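Side-chain contacts in ribosome inactivating type 1 protein (Iris hollandica, PDB 3MVG), which belongs to the type 1 ribosome-inactivating proteins, plant proteins that consist of the RIP fold alone, without a lectin chain: residues N80-L85 with Q93-N98; N175-V180 with R184-R189; P219-L222 with Q228-V231. All coordinates share one frame; numbering follows the deposited sequence.

Interaction 1: residues N80-L85 with Q93-N98; sequences NRFYLL and QVYGNN
Tyr95 overlaps two residues of strand 81-84, presenting a ring face to Leu84 and a ring edge to Phe82. Leu84 sets its CD1 methyl over the Tyr95 ring, 3.7 Å from the centroid and 15° off the normal, a CH-pi contact displaced toward the rim; Val94 CB lies above the opposite face. Phe82 meets the edge, its CD2 3.6 Å from Tyr95 CD2, and the two ring planes are inclined at 59°, so the pair is neither stacked nor T-shaped. In return, Tyr95 CA sits over one face of the Phe82 ring, 4.2 Å from its centroid. With CG anti to the carbonyl carbon (chi1 -79°), the Phe82 ring lies along the backbone of Val94 and Tyr95, and CE1 approaches Val94 O at 3.4 Å. These residues belong to a beta-alpha-beta unit in which strand 81-84 is followed by the short helix 92-95 and then by strand 100-101, which pairs parallel to the first. Phe82 and Leu84 point from the strand toward the helix end, and Phe51, from strand 49-55, also packs on Phe82. Gly96 is the first residue to leave helical geometry, with positive phi; the chain swings outward through Asn97 and returns toward the strand at Asn98. Where the strand and the turn are too far apart for a direct backbone bond, a water takes a hydrogen from Phe82 N and gives one to Tyr95 O. At the outer margin the extended Arg81 side chain grips Asn98 O side-on with two nitrogens: NE at 2.9 Å, within the carbonyl plane, and NH2 at 3.0 Å, from above that plane. The acceptor lies nearly in the guanidinium plane for both bonds, while Arg81 NH1 binds a glycerol molecule.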
ATOM      1  N   ASN A  80     -27.206  18.423 -11.849  1.00 16.47           N
ATOM      2  CA  ASN A  80     -27.166  19.839 -12.232  1.00 17.13           C
ATOM      3  C   ASN A  80     -27.535  20.847 -11.128  1.00 16.59           C
ATOM      4  O   ASN A  80     -28.030  21.945 -11.412  1.00 17.18           O
ATOM      5  CB  ASN A  80     -28.008  20.081 -13.496  1.00 17.81           C
ATOM      6  CG  ASN A  80     -27.508  21.254 -14.315  0.80 19.54           C
ATOM      7  OD1 ASN A  80     -26.309  21.532 -14.360  0.80 22.79           O
ATOM      8  ND2 ASN A  80     -28.429  21.952 -14.963  0.80 22.41           N
ATOM      9  N   ARG A  81     -27.297  20.469  -9.876  1.00 14.77           N
ATOM     10  CA  ARG A  81     -27.352  21.407  -8.758  1.00 13.74           C
ATOM     11  C   ARG A  81     -26.171  21.159  -7.830  1.00 13.07           C
ATOM     12  O   ARG A  81     -25.812  20.002  -7.570  1.00 12.50           O
ATOM     13  CB  ARG A  81     -28.669  21.298  -7.980  1.00 14.06           C
ATOM     14  CG  ARG A  81     -28.865  22.477  -7.031  1.00 14.73           C
ATOM     15  CD  ARG A  81     -30.157  22.405  -6.251  1.00 14.97           C
ATOM     16  NE  ARG A  81     -30.402  23.691  -5.603  1.00 16.25           N
ATOM     17  CZ  ARG A  81     -31.323  23.918  -4.672  1.00 15.47           C
ATOM     18  NH1 ARG A  81     -32.115  22.943  -4.232  1.00 16.73           N
ATOM     19  NH2 ARG A  81     -31.435  25.139  -4.165  1.00 17.00           N
ATOM     20  N   PHE A  82     -25.566  22.243  -7.352  1.00 12.31           N
ATOM     21  CA  PHE A  82     -24.516  22.145  -6.342  1.00 11.93           C
ATOM     22  C   PHE A  82     -25.091  22.208  -4.930  1.00 11.59           C
ATOM     23  O   PHE A  82     -26.113  22.874  -4.667  1.00 11.92           O
ATOM     24  CB  PHE A  82     -23.447  23.224  -6.542  1.00 12.06           C
ATOM     25  CG  PHE A  82     -22.453  22.906  -7.626  1.00 11.57           C
ATOM     26  CD1 PHE A  82     -22.717  23.242  -8.953  1.00 12.93           C
ATOM     27  CD2 PHE A  82     -21.233  22.297  -7.318  1.00 12.39           C
ATOM     28  CE1 PHE A  82     -21.792  22.960  -9.962  1.00 13.41           C
ATOM     29  CE2 PHE A  82     -20.305  22.018  -8.328  1.00 12.49           C
ATOM     30  CZ  PHE A  82     -20.583  22.351  -9.643  1.00 13.67           C
ATOM     31  N   TYR A  83     -24.411  21.494  -4.036  1.00 11.27           N
ATOM     32  CA  TYR A  83     -24.732  21.370  -2.632  1.00 11.03           C
ATOM     33  C   TYR A  83     -23.483  21.762  -1.875  1.00 11.33           C
ATOM     34  O   TYR A  83     -22.413  21.178  -2.064  1.00 11.06           O
ATOM     35  CB  TYR A  83     -25.147  19.923  -2.328  1.00 10.71           C
ATOM     36  CG  TYR A  83     -26.430  19.566  -3.042  1.00 10.75           C
ATOM     37  CD1 TYR A  83     -26.422  19.039  -4.337  1.00 11.44           C
ATOM     38  CD2 TYR A  83     -27.658  19.836  -2.453  1.00 11.29           C
ATOM     39  CE1 TYR A  83     -27.618  18.758  -5.011  1.00 12.38           C
ATOM     40  CE2 TYR A  83     -28.855  19.564  -3.115  1.00 12.50           C
ATOM     41  CZ  TYR A  83     -28.828  19.027  -4.392  1.00 12.62           C
ATOM     42  OH  TYR A  83     -30.018  18.759  -5.040  1.00 13.11           O
ATOM     43  N   LEU A  84     -23.614  22.777  -1.028  1.00 11.63           N
ATOM     44  CA  LEU A  84     -22.480  23.360  -0.315  1.00 12.08           C
ATOM     45  C   LEU A  84     -22.489  22.955   1.132  1.00 11.68           C
ATOM     46  O   LEU A  84     -23.534  22.983   1.784  1.00 11.72           O
ATOM     47  CB  LEU A  84     -22.541  24.891  -0.382  1.00 12.51           C
ATOM     48  CG  LEU A  84     -21.938  25.649  -1.566  1.00 16.58           C
ATOM     49  CD1 LEU A  84     -22.074  24.961  -2.920  1.00 16.40           C
ATOM     50  CD2 LEU A  84     -22.537  27.055  -1.605  1.00 17.73           C
ATOM     51  N   LEU A  85     -21.326  22.605   1.664  1.00 11.82           N
ATOM     52  CA  LEU A  85     -21.203  22.481   3.113  1.00 12.33           C
ATOM     53  C   LEU A  85     -21.459  23.864   3.736  1.00 12.83           C
ATOM     54  O   LEU A  85     -21.306  24.901   3.068  1.00 13.16           O
ATOM     55  CB  LEU A  85     -19.849  21.892   3.523  1.00 12.23           C
ATOM     56  CG  LEU A  85     -19.643  20.432   3.102  1.00 12.35           C
ATOM     57  CD1 LEU A  85     -18.179  20.052   3.262  1.00 15.10           C
ATOM     58  CD2 LEU A  85     -20.532  19.470   3.882  1.00 13.86           C
ATOM     59  N   GLN A  93     -20.162  31.764  -9.976  1.00 18.25           N
ATOM     60  CA  GLN A  93     -19.381  31.338 -11.148  1.00 18.84           C
ATOM     61  C   GLN A  93     -19.091  29.842 -11.160  1.00 18.85           C
ATOM     62  O   GLN A  93     -18.951  29.241 -12.227  1.00 19.94           O
ATOM     63  CB  GLN A  93     -18.072  32.121 -11.248  1.00 18.99           C
ATOM     64  N   VAL A  94     -18.983  29.248  -9.978  1.00 18.08           N
ATOM     65  CA  VAL A  94     -18.672  27.832  -9.869  1.00 17.51           C
ATOM     66  C   VAL A  94     -19.925  27.021  -9.543  1.00 16.98           C
ATOM     67  O   VAL A  94     -20.183  26.000 -10.173  1.00 17.36           O
ATOM     68  CB  VAL A  94     -17.553  27.576  -8.829  1.00 17.66           C
ATOM     69  CG1 VAL A  94     -17.253  26.078  -8.696  1.00 17.90           C
ATOM     70  CG2 VAL A  94     -16.288  28.336  -9.217  1.00 18.26           C
ATOM     71  N   TYR A  95     -20.708  27.499  -8.582  1.00 16.23           N
ATOM     72  CA  TYR A  95     -21.806  26.720  -8.009  1.00 16.07           C
ATOM     73  C   TYR A  95     -23.183  27.024  -8.599  1.00 16.19           C
ATOM     74  O   TYR A  95     -24.171  26.396  -8.214  1.00 16.39           O
ATOM     75  CB  TYR A  95     -21.857  26.913  -6.490  1.00 16.20           C
ATOM     76  CG  TYR A  95     -20.574  26.568  -5.777  1.00 14.95           C
ATOM     77  CD1 TYR A  95     -20.017  27.441  -4.848  1.00 15.64           C
ATOM     78  CD2 TYR A  95     -19.919  25.360  -6.026  1.00 15.32           C
ATOM     79  CE1 TYR A  95     -18.844  27.132  -4.186  1.00 15.81           C
ATOM     80  CE2 TYR A  95     -18.740  25.040  -5.376  1.00 15.08           C
ATOM     81  CZ  TYR A  95     -18.209  25.928  -4.456  1.00 15.96           C
ATOM     82  OH  TYR A  95     -17.045  25.614  -3.803  1.00 17.26           O
ATOM     83  N   GLY A  96     -23.254  27.986  -9.514  1.00 16.39           N
ATOM     84  CA  GLY A  96     -24.536  28.416 -10.060  1.00 16.96           C
ATOM     85  C   GLY A  96     -25.224  29.424  -9.160  1.00 17.17           C
ATOM     86  O   GLY A  96     -24.712  29.790  -8.096  1.00 16.71           O
ATOM     87  N   ASN A  97     -26.394  29.875  -9.596  1.00 17.71           N
ATOM     88  CA  ASN A  97     -27.105  30.938  -8.902  1.00 18.46           C
ATOM     89  C   ASN A  97     -27.926  30.489  -7.702  1.00 18.65           C
ATOM     90  O   ASN A  97     -28.171  31.278  -6.783  1.00 19.40           O
ATOM     91  CB  ASN A  97     -27.988  31.719  -9.882  1.00 19.10           C
ATOM     92  CG  ASN A  97     -27.178  32.493 -10.902  1.00 19.76           C
ATOM     93  OD1 ASN A  97     -26.035  32.866 -10.648  1.00 21.60           O
ATOM     94  ND2 ASN A  97     -27.767  32.737 -12.067  1.00 21.54           N
ATOM     95  N   ASN A  98     -28.330  29.219  -7.711  0.50 18.31           N
ATOM     96  CA  ASN A  98     -29.177  28.663  -6.658  0.50 18.07           C
ATOM     97  C   ASN A  98     -28.701  27.319  -6.094  0.50 17.27           C
ATOM     98  O   ASN A  98     -29.472  26.357  -6.083  0.50 17.39           O
ATOM     99  CB  ASN A  98     -30.617  28.509  -7.158  0.50 18.49           C
ATOM    100  CG  ASN A  98     -31.339  29.834  -7.291  0.50 19.44           C
ATOM    101  OD1 ASN A  98     -32.101  30.226  -6.409  0.50 21.05           O
ATOM    102  ND2 ASN A  98     -31.104  30.530  -8.395  0.50 20.28           N
TER
HETATM  103  O   HOH W   1     -26.314  24.875  -8.365  1.00 16.37           O

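Interaction 2: residues N175-V180 with R184-R189; sequences NIIDQV and RYDNFR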
ATOM      1  N   ASN A 175      -8.519  -4.916  -0.474  1.00 11.18           N
ATOM      2  CA  ASN A 175      -9.866  -5.455  -0.503  1.00 11.12           C
ATOM      3  C   ASN A 175     -10.522  -5.410  -1.872  1.00 11.01           C
ATOM      4  O   ASN A 175     -11.706  -5.714  -1.997  1.00 12.44           O
ATOM      5  CB  ASN A 175     -10.694  -4.782   0.583  1.00 11.31           C
ATOM      6  CG  ASN A 175     -10.368  -5.336   1.934  1.00 11.13           C
ATOM      7  OD1 ASN A 175     -10.586  -6.525   2.182  1.00 12.50           O
ATOM      8  ND2 ASN A 175      -9.794  -4.514   2.811  1.00 11.80           N
ATOM      9  N   ILE A 176      -9.755  -5.048  -2.893  1.00 10.27           N
ATOM     10  CA  ILE A 176     -10.201  -5.190  -4.270  1.00 10.72           C
ATOM     11  C   ILE A 176      -9.590  -6.484  -4.788  1.00 11.13           C
ATOM     12  O   ILE A 176      -8.391  -6.559  -5.045  1.00 11.42           O
ATOM     13  CB  ILE A 176      -9.783  -3.983  -5.139  1.00 10.62           C
ATOM     14  CG1 ILE A 176     -10.433  -2.692  -4.614  1.00 11.21           C
ATOM     15  CG2 ILE A 176     -10.123  -4.242  -6.613  1.00 11.12           C
ATOM     16  CD1 ILE A 176      -9.834  -1.415  -5.190  1.00 11.66           C
ATOM     17  N   ILE A 177     -10.428  -7.505  -4.909  1.00 11.56           N
ATOM     18  CA  ILE A 177      -9.958  -8.855  -5.186  1.00 12.48           C
ATOM     19  C   ILE A 177     -10.086  -9.058  -6.683  1.00 12.89           C
ATOM     20  O   ILE A 177     -11.064  -9.643  -7.172  1.00 13.36           O
ATOM     21  CB  ILE A 177     -10.778  -9.894  -4.401  1.00 12.38           C
ATOM     22  CG1 ILE A 177     -10.989  -9.459  -2.940  1.00 12.62           C
ATOM     23  CG2 ILE A 177     -10.132 -11.276  -4.499  1.00 13.14           C
ATOM     24  CD1 ILE A 177      -9.718  -9.196  -2.111  1.00 13.09           C
ATOM     25  N   ASP A 178      -9.111  -8.546  -7.424  1.00 14.22           N
ATOM     26  CA  ASP A 178      -9.238  -8.463  -8.869  1.00 15.72           C
ATOM     27  C   ASP A 178      -8.554  -9.598  -9.617  1.00 17.53           C
ATOM     28  O   ASP A 178      -8.485  -9.571 -10.838  1.00 18.30           O
ATOM     29  CB  ASP A 178      -8.803  -7.080  -9.394  1.00 15.41           C
ATOM     30  CG  ASP A 178      -7.343  -6.766  -9.121  1.00 15.99           C
ATOM     31  OD1 ASP A 178      -6.551  -7.679  -8.787  1.00 18.14           O
ATOM     32  OD2 ASP A 178      -6.990  -5.575  -9.246  1.00 16.74           O
ATOM     33  N   GLN A 179      -8.065 -10.594  -8.883  1.00 19.56           N
ATOM     34  CA  GLN A 179      -7.487 -11.768  -9.540  1.00 21.93           C
ATOM     35  C   GLN A 179      -8.467 -12.929  -9.676  1.00 22.59           C
ATOM     36  O   GLN A 179      -8.121 -13.990 -10.203  1.00 23.29           O
ATOM     37  CB  GLN A 179      -6.163 -12.175  -8.899  1.00 22.67           C
ATOM     38  CG  GLN A 179      -5.052 -11.132  -9.113  1.00 24.96           C
ATOM     39  CD  GLN A 179      -4.935 -10.618 -10.554  1.00 26.35           C
ATOM     40  OE1 GLN A 179      -4.927  -9.406 -10.793  1.00 28.63           O
ATOM     41  NE2 GLN A 179      -4.841 -11.536 -11.511  1.00 27.52           N
ATOM     42  N   VAL A 180      -9.692 -12.713  -9.208  1.00 22.77           N
ATOM     43  CA  VAL A 180     -10.792 -13.657  -9.412  1.00 23.00           C
ATOM     44  C   VAL A 180     -11.777 -13.065 -10.429  1.00 23.27           C
ATOM     45  O   VAL A 180     -11.801 -11.848 -10.645  1.00 23.59           O
ATOM     46  CB  VAL A 180     -11.501 -14.013  -8.073  1.00 22.90           C
ATOM     47  CG1 VAL A 180     -10.522 -14.685  -7.096  1.00 23.64           C
ATOM     48  CG2 VAL A 180     -12.139 -12.779  -7.438  1.00 22.44           C
ATOM     49  N   ARG A 184     -14.152  -9.363  -7.064  1.00 14.17           N
ATOM     50  CA  ARG A 184     -14.878  -9.215  -5.808  1.00 13.81           C
ATOM     51  C   ARG A 184     -14.394  -7.992  -5.046  1.00 13.05           C
ATOM     52  O   ARG A 184     -13.216  -7.633  -5.120  1.00 13.01           O
ATOM     53  CB  ARG A 184     -14.763 -10.471  -4.942  1.00 14.42           C
ATOM     54  CG  ARG A 184     -15.375 -11.704  -5.600  1.00 16.62           C
ATOM     55  CD  ARG A 184     -15.662 -12.818  -4.606  1.00 20.96           C
ATOM     56  NE  ARG A 184     -14.449 -13.487  -4.149  1.00 22.70           N
ATOM     57  CZ  ARG A 184     -13.926 -14.569  -4.722  1.00 24.34           C
ATOM     58  NH1 ARG A 184     -12.822 -15.109  -4.229  1.00 25.38           N
ATOM     59  NH2 ARG A 184     -14.504 -15.111  -5.787  1.00 25.01           N
ATOM     60  N   TYR A 185     -15.310  -7.369  -4.312  1.00 12.06           N
ATOM     61  CA  TYR A 185     -15.012  -6.158  -3.549  1.00 12.33           C
ATOM     62  C   TYR A 185     -15.381  -6.322  -2.090  1.00 13.26           C
ATOM     63  O   TYR A 185     -16.563  -6.313  -1.736  1.00 15.40           O
ATOM     64  CB  TYR A 185     -15.781  -4.972  -4.134  1.00 12.50           C
ATOM     65  CG  TYR A 185     -15.457  -4.718  -5.579  1.00 11.38           C
ATOM     66  CD1 TYR A 185     -16.345  -5.092  -6.591  1.00 12.83           C
ATOM     67  CD2 TYR A 185     -14.243  -4.136  -5.946  1.00 11.52           C
ATOM     68  CE1 TYR A 185     -16.041  -4.881  -7.922  1.00 12.18           C
ATOM     69  CE2 TYR A 185     -13.929  -3.915  -7.268  1.00 10.87           C
ATOM     70  CZ  TYR A 185     -14.830  -4.296  -8.257  1.00 11.51           C
ATOM     71  OH  TYR A 185     -14.530  -4.085  -9.576  1.00 12.34           O
ATOM     72  N   ASP A 186     -14.380  -6.471  -1.239  1.00 12.41           N
ATOM     73  CA  ASP A 186     -14.615  -6.670   0.183  1.00 12.34           C
ATOM     74  C   ASP A 186     -14.628  -5.341   0.928  1.00 12.23           C
ATOM     75  O   ASP A 186     -14.111  -4.339   0.435  1.00 12.09           O
ATOM     76  CB  ASP A 186     -13.537  -7.577   0.776  1.00 12.57           C
ATOM     77  CG  ASP A 186     -13.560  -8.980   0.201  1.00 13.56           C
ATOM     78  OD1 ASP A 186     -14.608  -9.426  -0.316  1.00 15.73           O
ATOM     79  OD2 ASP A 186     -12.505  -9.652   0.274  1.00 13.32           O
ATOM     80  N   ASN A 187     -15.207  -5.354   2.120  1.00 12.68           N
ATOM     81  CA  ASN A 187     -15.327  -4.172   2.954  1.00 13.51           C
ATOM     82  C   ASN A 187     -14.473  -4.261   4.196  1.00 13.79           C
ATOM     83  O   ASN A 187     -14.158  -5.359   4.662  1.00 14.40           O
ATOM     84  CB  ASN A 187     -16.781  -3.987   3.370  1.00 14.02           C
ATOM     85  CG  ASN A 187     -17.659  -3.568   2.220  1.00 15.44           C
ATOM     86  OD1 ASN A 187     -17.208  -2.907   1.291  1.00 15.15           O
ATOM     87  ND2 ASN A 187     -18.926  -3.945   2.282  1.00 18.33           N
ATOM     88  N   PHE A 188     -14.094  -3.102   4.717  1.00 13.67           N
ATOM     89  CA  PHE A 188     -13.510  -3.005   6.048  1.00 14.02           C
ATOM     90  C   PHE A 188     -14.119  -1.778   6.713  1.00 14.13           C
ATOM     91  O   PHE A 188     -14.723  -0.935   6.045  1.00 14.00           O
ATOM     92  CB  PHE A 188     -11.973  -2.919   5.982  1.00 14.56           C
ATOM     93  CG  PHE A 188     -11.450  -1.598   5.473  1.00 15.06           C
ATOM     94  CD1 PHE A 188     -11.327  -1.372   4.110  1.00 14.94           C
ATOM     95  CD2 PHE A 188     -11.072  -0.588   6.357  1.00 16.44           C
ATOM     96  CE1 PHE A 188     -10.853  -0.151   3.629  1.00 15.94           C
ATOM     97  CE2 PHE A 188     -10.595   0.629   5.887  1.00 17.21           C
ATOM     98  CZ  PHE A 188     -10.489   0.850   4.524  1.00 16.68           C
ATOM     99  N   ARG A 189     -13.975  -1.690   8.030  1.00 14.95           N
ATOM    100  CA  ARG A 189     -14.337  -0.483   8.757  1.00 15.36           C
ATOM    101  C   ARG A 189     -13.064   0.103   9.344  1.00 15.80           C
ATOM    102  O   ARG A 189     -12.217  -0.651   9.839  1.00 16.90           O
ATOM    103  CB  ARG A 189     -15.357  -0.788   9.846  1.00 15.63           C
ATOM    104  CG  ARG A 189     -16.700  -1.155   9.264  1.00 15.54           C
ATOM    105  CD  ARG A 189     -17.669  -1.630  10.315  1.00 17.39           C
ATOM    106  NE  ARG A 189     -19.003  -1.783   9.744  1.00 19.81           N
ATOM    107  CZ  ARG A 189     -20.117  -1.929  10.455  1.00 21.36           C
ATOM    108  NH1 ARG A 189     -20.069  -1.933  11.783  1.00 23.05           N
ATOM    109  NH2 ARG A 189     -21.280  -2.053   9.833  1.00 23.33           N
TER
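Val180 sets its CG2 methyl over the guanidinium face of Arg184, 3.6 Å above the plane and over its centre, the two side chains crossing at about a right angle, while CG1 touches Arg184 NH1. The arginine is bent at chi3 (-73°), which folds its end back across the valine. Next to this pair, Ile177 CG1 meets Asp186 OD2 at 3.6 Å, and beyond it Asn175 crosses Asp186, with Asn175 OD1 3.4 Å from Asp186 CB. The amide of Asn175 also reaches Phe188, where ND2 approaches the ring obliquely, 3.7 Å from CD1. Ile176 and Tyr185 occupy the other face, joined by CG2 of the isoleucine and CE2 of the tyrosine. The centre of the contact is a beta hairpin of two very short antiparallel strands, 176-177 and 184-185, flanked by Asn175, Val180, Asp186 and Phe188. Ile177 and Arg184 form its hydrogen-bonded pair, with Ile177 N to Arg184 O at 2.8 Å and Arg184 N to Ile177 O at 3.1 Å, whereas Ile176 and Tyr185 are a non-hydrogen-bonded pair. Asp186 N adds a further bond to Asn175 O at 2.9 Å. The last bridged residue of its strand, Ile177, also centres an inverse gamma turn closed by a weak Asp178 N to Ile176 O bond. Farther out, the face bearing Ile176 and Tyr185 rests on Ile126 of helix 126-138, and Tyr185 OH is hydrogen-bonded to Thr11 O. The face bearing Ile177 and Arg184 meets the second subunit: Arg184 NH1 makes a salt bridge with Asp35 of that subunit, and the Asn175 amide bonds through ND2 to its Thr240 and through OD1 to its Arg239. Asn175 ND2 also donates to Arg171 O of its own chain, in the last turn of helix 166-173.

Interaction 3: residues P219-L222 with Q228-V231; sequences PVKL and QTVV
Leu222 and Val230 bond to each other twice through their backbones, Leu222 N to Val230 O at 2.8 Å and Val230 N to Leu222 O at 2.9 Å. The first is almost straight, with an angle of 176° at the hydrogen. This hydrogen-bonded pair belongs to the antiparallel hairpin of strands 215-223 and 229-234. Weaker CA-H...O contacts accompany it, among them Thr229 CA to Leu222 O at 3.2 Å. Lys221 faces Val231 as a non-hydrogen-bonded pair, with the two CA atoms 4.3 Å apart. The lysine chain starts extended and then folds at chi3 (68°) and chi4, which brings its end obliquely across Thr229, Lys221 NZ 3.9 Å from Thr229 CG2. On the same exposed side Pro219 CB touches Val231 CG1 at 3.7 Å. The other face is buried: Leu222 packs on Leu197 of helix 192-199 and Val220 on Leu204 of helix 201-210. Thr229 N is hydrogen-bonded to Gln228 of the second subunit. With few and mostly apolar side-chain contacts between the strands, the pairing probably depends mainly on the backbone bonds, and the buried face on packing against the helices.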
ATOM      1  N   PRO A 219       8.015  14.722  18.122  1.00 17.85           N
ATOM      2  CA  PRO A 219       7.543  13.395  17.726  1.00 17.53           C
ATOM      3  C   PRO A 219       6.032  13.227  17.911  1.00 17.08           C
ATOM      4  O   PRO A 219       5.444  13.774  18.846  1.00 17.61           O
ATOM      5  CB  PRO A 219       8.334  12.465  18.643  1.00 17.93           C
ATOM      6  CG  PRO A 219       9.637  13.190  18.831  1.00 18.54           C
ATOM      7  CD  PRO A 219       9.251  14.645  18.926  1.00 18.17           C
ATOM      8  N   VAL A 220       5.420  12.482  16.996  1.00 15.93           N
ATOM      9  CA  VAL A 220       3.970  12.360  16.923  1.00 15.66           C
ATOM     10  C   VAL A 220       3.546  10.957  17.351  1.00 15.51           C
ATOM     11  O   VAL A 220       3.862   9.969  16.684  1.00 15.35           O
ATOM     12  CB  VAL A 220       3.460  12.651  15.481  1.00 15.65           C
ATOM     13  CG1 VAL A 220       1.936  12.546  15.415  1.00 15.65           C
ATOM     14  CG2 VAL A 220       3.919  14.026  15.006  1.00 15.47           C
ATOM     15  N   LYS A 221       2.828  10.871  18.467  1.00 15.50           N
ATOM     16  CA  LYS A 221       2.292   9.591  18.911  1.00 15.80           C
ATOM     17  C   LYS A 221       0.997   9.280  18.164  1.00 15.20           C
ATOM     18  O   LYS A 221       0.115  10.130  18.053  1.00 15.82           O
ATOM     19  CB  LYS A 221       2.045   9.601  20.419  1.00 16.44           C
ATOM     20  CG  LYS A 221       1.578   8.259  20.972  1.00 17.73           C
ATOM     21  CD  LYS A 221       1.232   8.334  22.459  1.00 21.24           C
ATOM     22  CE  LYS A 221      -0.008   9.183  22.716  1.00 24.05           C
ATOM     23  NZ  LYS A 221      -1.275   8.471  22.439  1.00 26.70           N
ATOM     24  N   LEU A 222       0.905   8.052  17.664  1.00 14.89           N
ATOM     25  CA  LEU A 222      -0.281   7.577  16.952  1.00 15.13           C
ATOM     26  C   LEU A 222      -0.806   6.296  17.565  1.00 15.65           C
ATOM     27  O   LEU A 222      -0.037   5.398  17.900  1.00 15.62           O
ATOM     28  CB  LEU A 222       0.039   7.310  15.478  1.00 15.34           C
ATOM     29  CG  LEU A 222       0.444   8.478  14.580  1.00 14.30           C
ATOM     30  CD1 LEU A 222       0.828   7.945  13.211  1.00 15.07           C
ATOM     31  CD2 LEU A 222      -0.669   9.503  14.456  1.00 15.85           C
ATOM     32  N   GLN A 228      -2.653   0.150  21.993  1.00 19.34           N
ATOM     33  CA  GLN A 228      -1.272   0.200  21.504  1.00 18.54           C
ATOM     34  C   GLN A 228      -0.986   1.428  20.653  1.00 18.04           C
ATOM     35  O   GLN A 228      -1.854   1.910  19.913  1.00 17.58           O
ATOM     36  CB  GLN A 228      -0.914  -1.079  20.740  1.00 18.67           C
ATOM     37  CG  GLN A 228      -0.761  -2.319  21.624  1.00 20.08           C
ATOM     38  CD  GLN A 228      -2.070  -3.051  21.896  1.00 21.87           C
ATOM     39  OE1 GLN A 228      -2.948  -3.139  21.031  1.00 23.06           O
ATOM     40  NE2 GLN A 228      -2.189  -3.611  23.097  1.00 22.70           N
ATOM     41  N   THR A 229       0.246   1.917  20.767  1.00 17.13           N
ATOM     42  CA  THR A 229       0.680   3.133  20.094  1.00 16.64           C
ATOM     43  C   THR A 229       2.043   2.952  19.444  1.00 16.08           C
ATOM     44  O   THR A 229       2.799   2.033  19.780  1.00 16.09           O
ATOM     45  CB  THR A 229       0.796   4.310  21.087  1.00 16.55           C
ATOM     46  OG1 THR A 229       1.598   3.913  22.206  1.00 17.63           O
ATOM     47  CG2 THR A 229      -0.571   4.766  21.571  1.00 17.69           C
ATOM     48  N   VAL A 230       2.337   3.831  18.488  1.00 15.48           N
ATOM     49  CA  VAL A 230       3.686   3.992  17.965  1.00 15.24           C
ATOM     50  C   VAL A 230       4.018   5.488  17.957  1.00 14.61           C
ATOM     51  O   VAL A 230       3.136   6.338  18.108  1.00 14.93           O
ATOM     52  CB  VAL A 230       3.843   3.391  16.543  1.00 15.29           C
ATOM     53  CG1 VAL A 230       3.553   1.888  16.533  1.00 15.69           C
ATOM     54  CG2 VAL A 230       2.970   4.136  15.529  1.00 15.90           C
ATOM     55  N   VAL A 231       5.293   5.808  17.781  1.00 14.52           N
ATOM     56  CA  VAL A 231       5.715   7.199  17.721  1.00 14.36           C
ATOM     57  C   VAL A 231       6.434   7.443  16.402  1.00 14.34           C
ATOM     58  O   VAL A 231       7.335   6.690  16.023  1.00 14.85           O
ATOM     59  CB  VAL A 231       6.624   7.578  18.915  1.00 14.25           C
ATOM     60  CG1 VAL A 231       7.093   9.031  18.797  1.00 15.11           C
ATOM     61  CG2 VAL A 231       5.897   7.339  20.243  1.00 15.46           C
TER

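Overall arrangement
The three contacts follow one another along the chain without touching, and interactions 1 and 3 lie on opposite sides of its centre. Each has a buried side and an exposed margin: Phe82, Leu84 and Tyr95 against Asn98 in interaction 1; Asn175, Ile176, Ile177 and Phe188 against Arg184 in interaction 2; Val220, Leu222 and Val230 against Pro219, Lys221 and Val231 in interaction 3. Interaction 1 belongs to the larger mixed sheet and relies on aromatic and aliphatic packing; no second-subunit residue reaches it. Interactions 2 and 3 are antiparallel hairpins that touch the second subunit, interaction 2 through charged and amide side chains, interaction 3 through the Thr229 N-H and the Gln228 side chain.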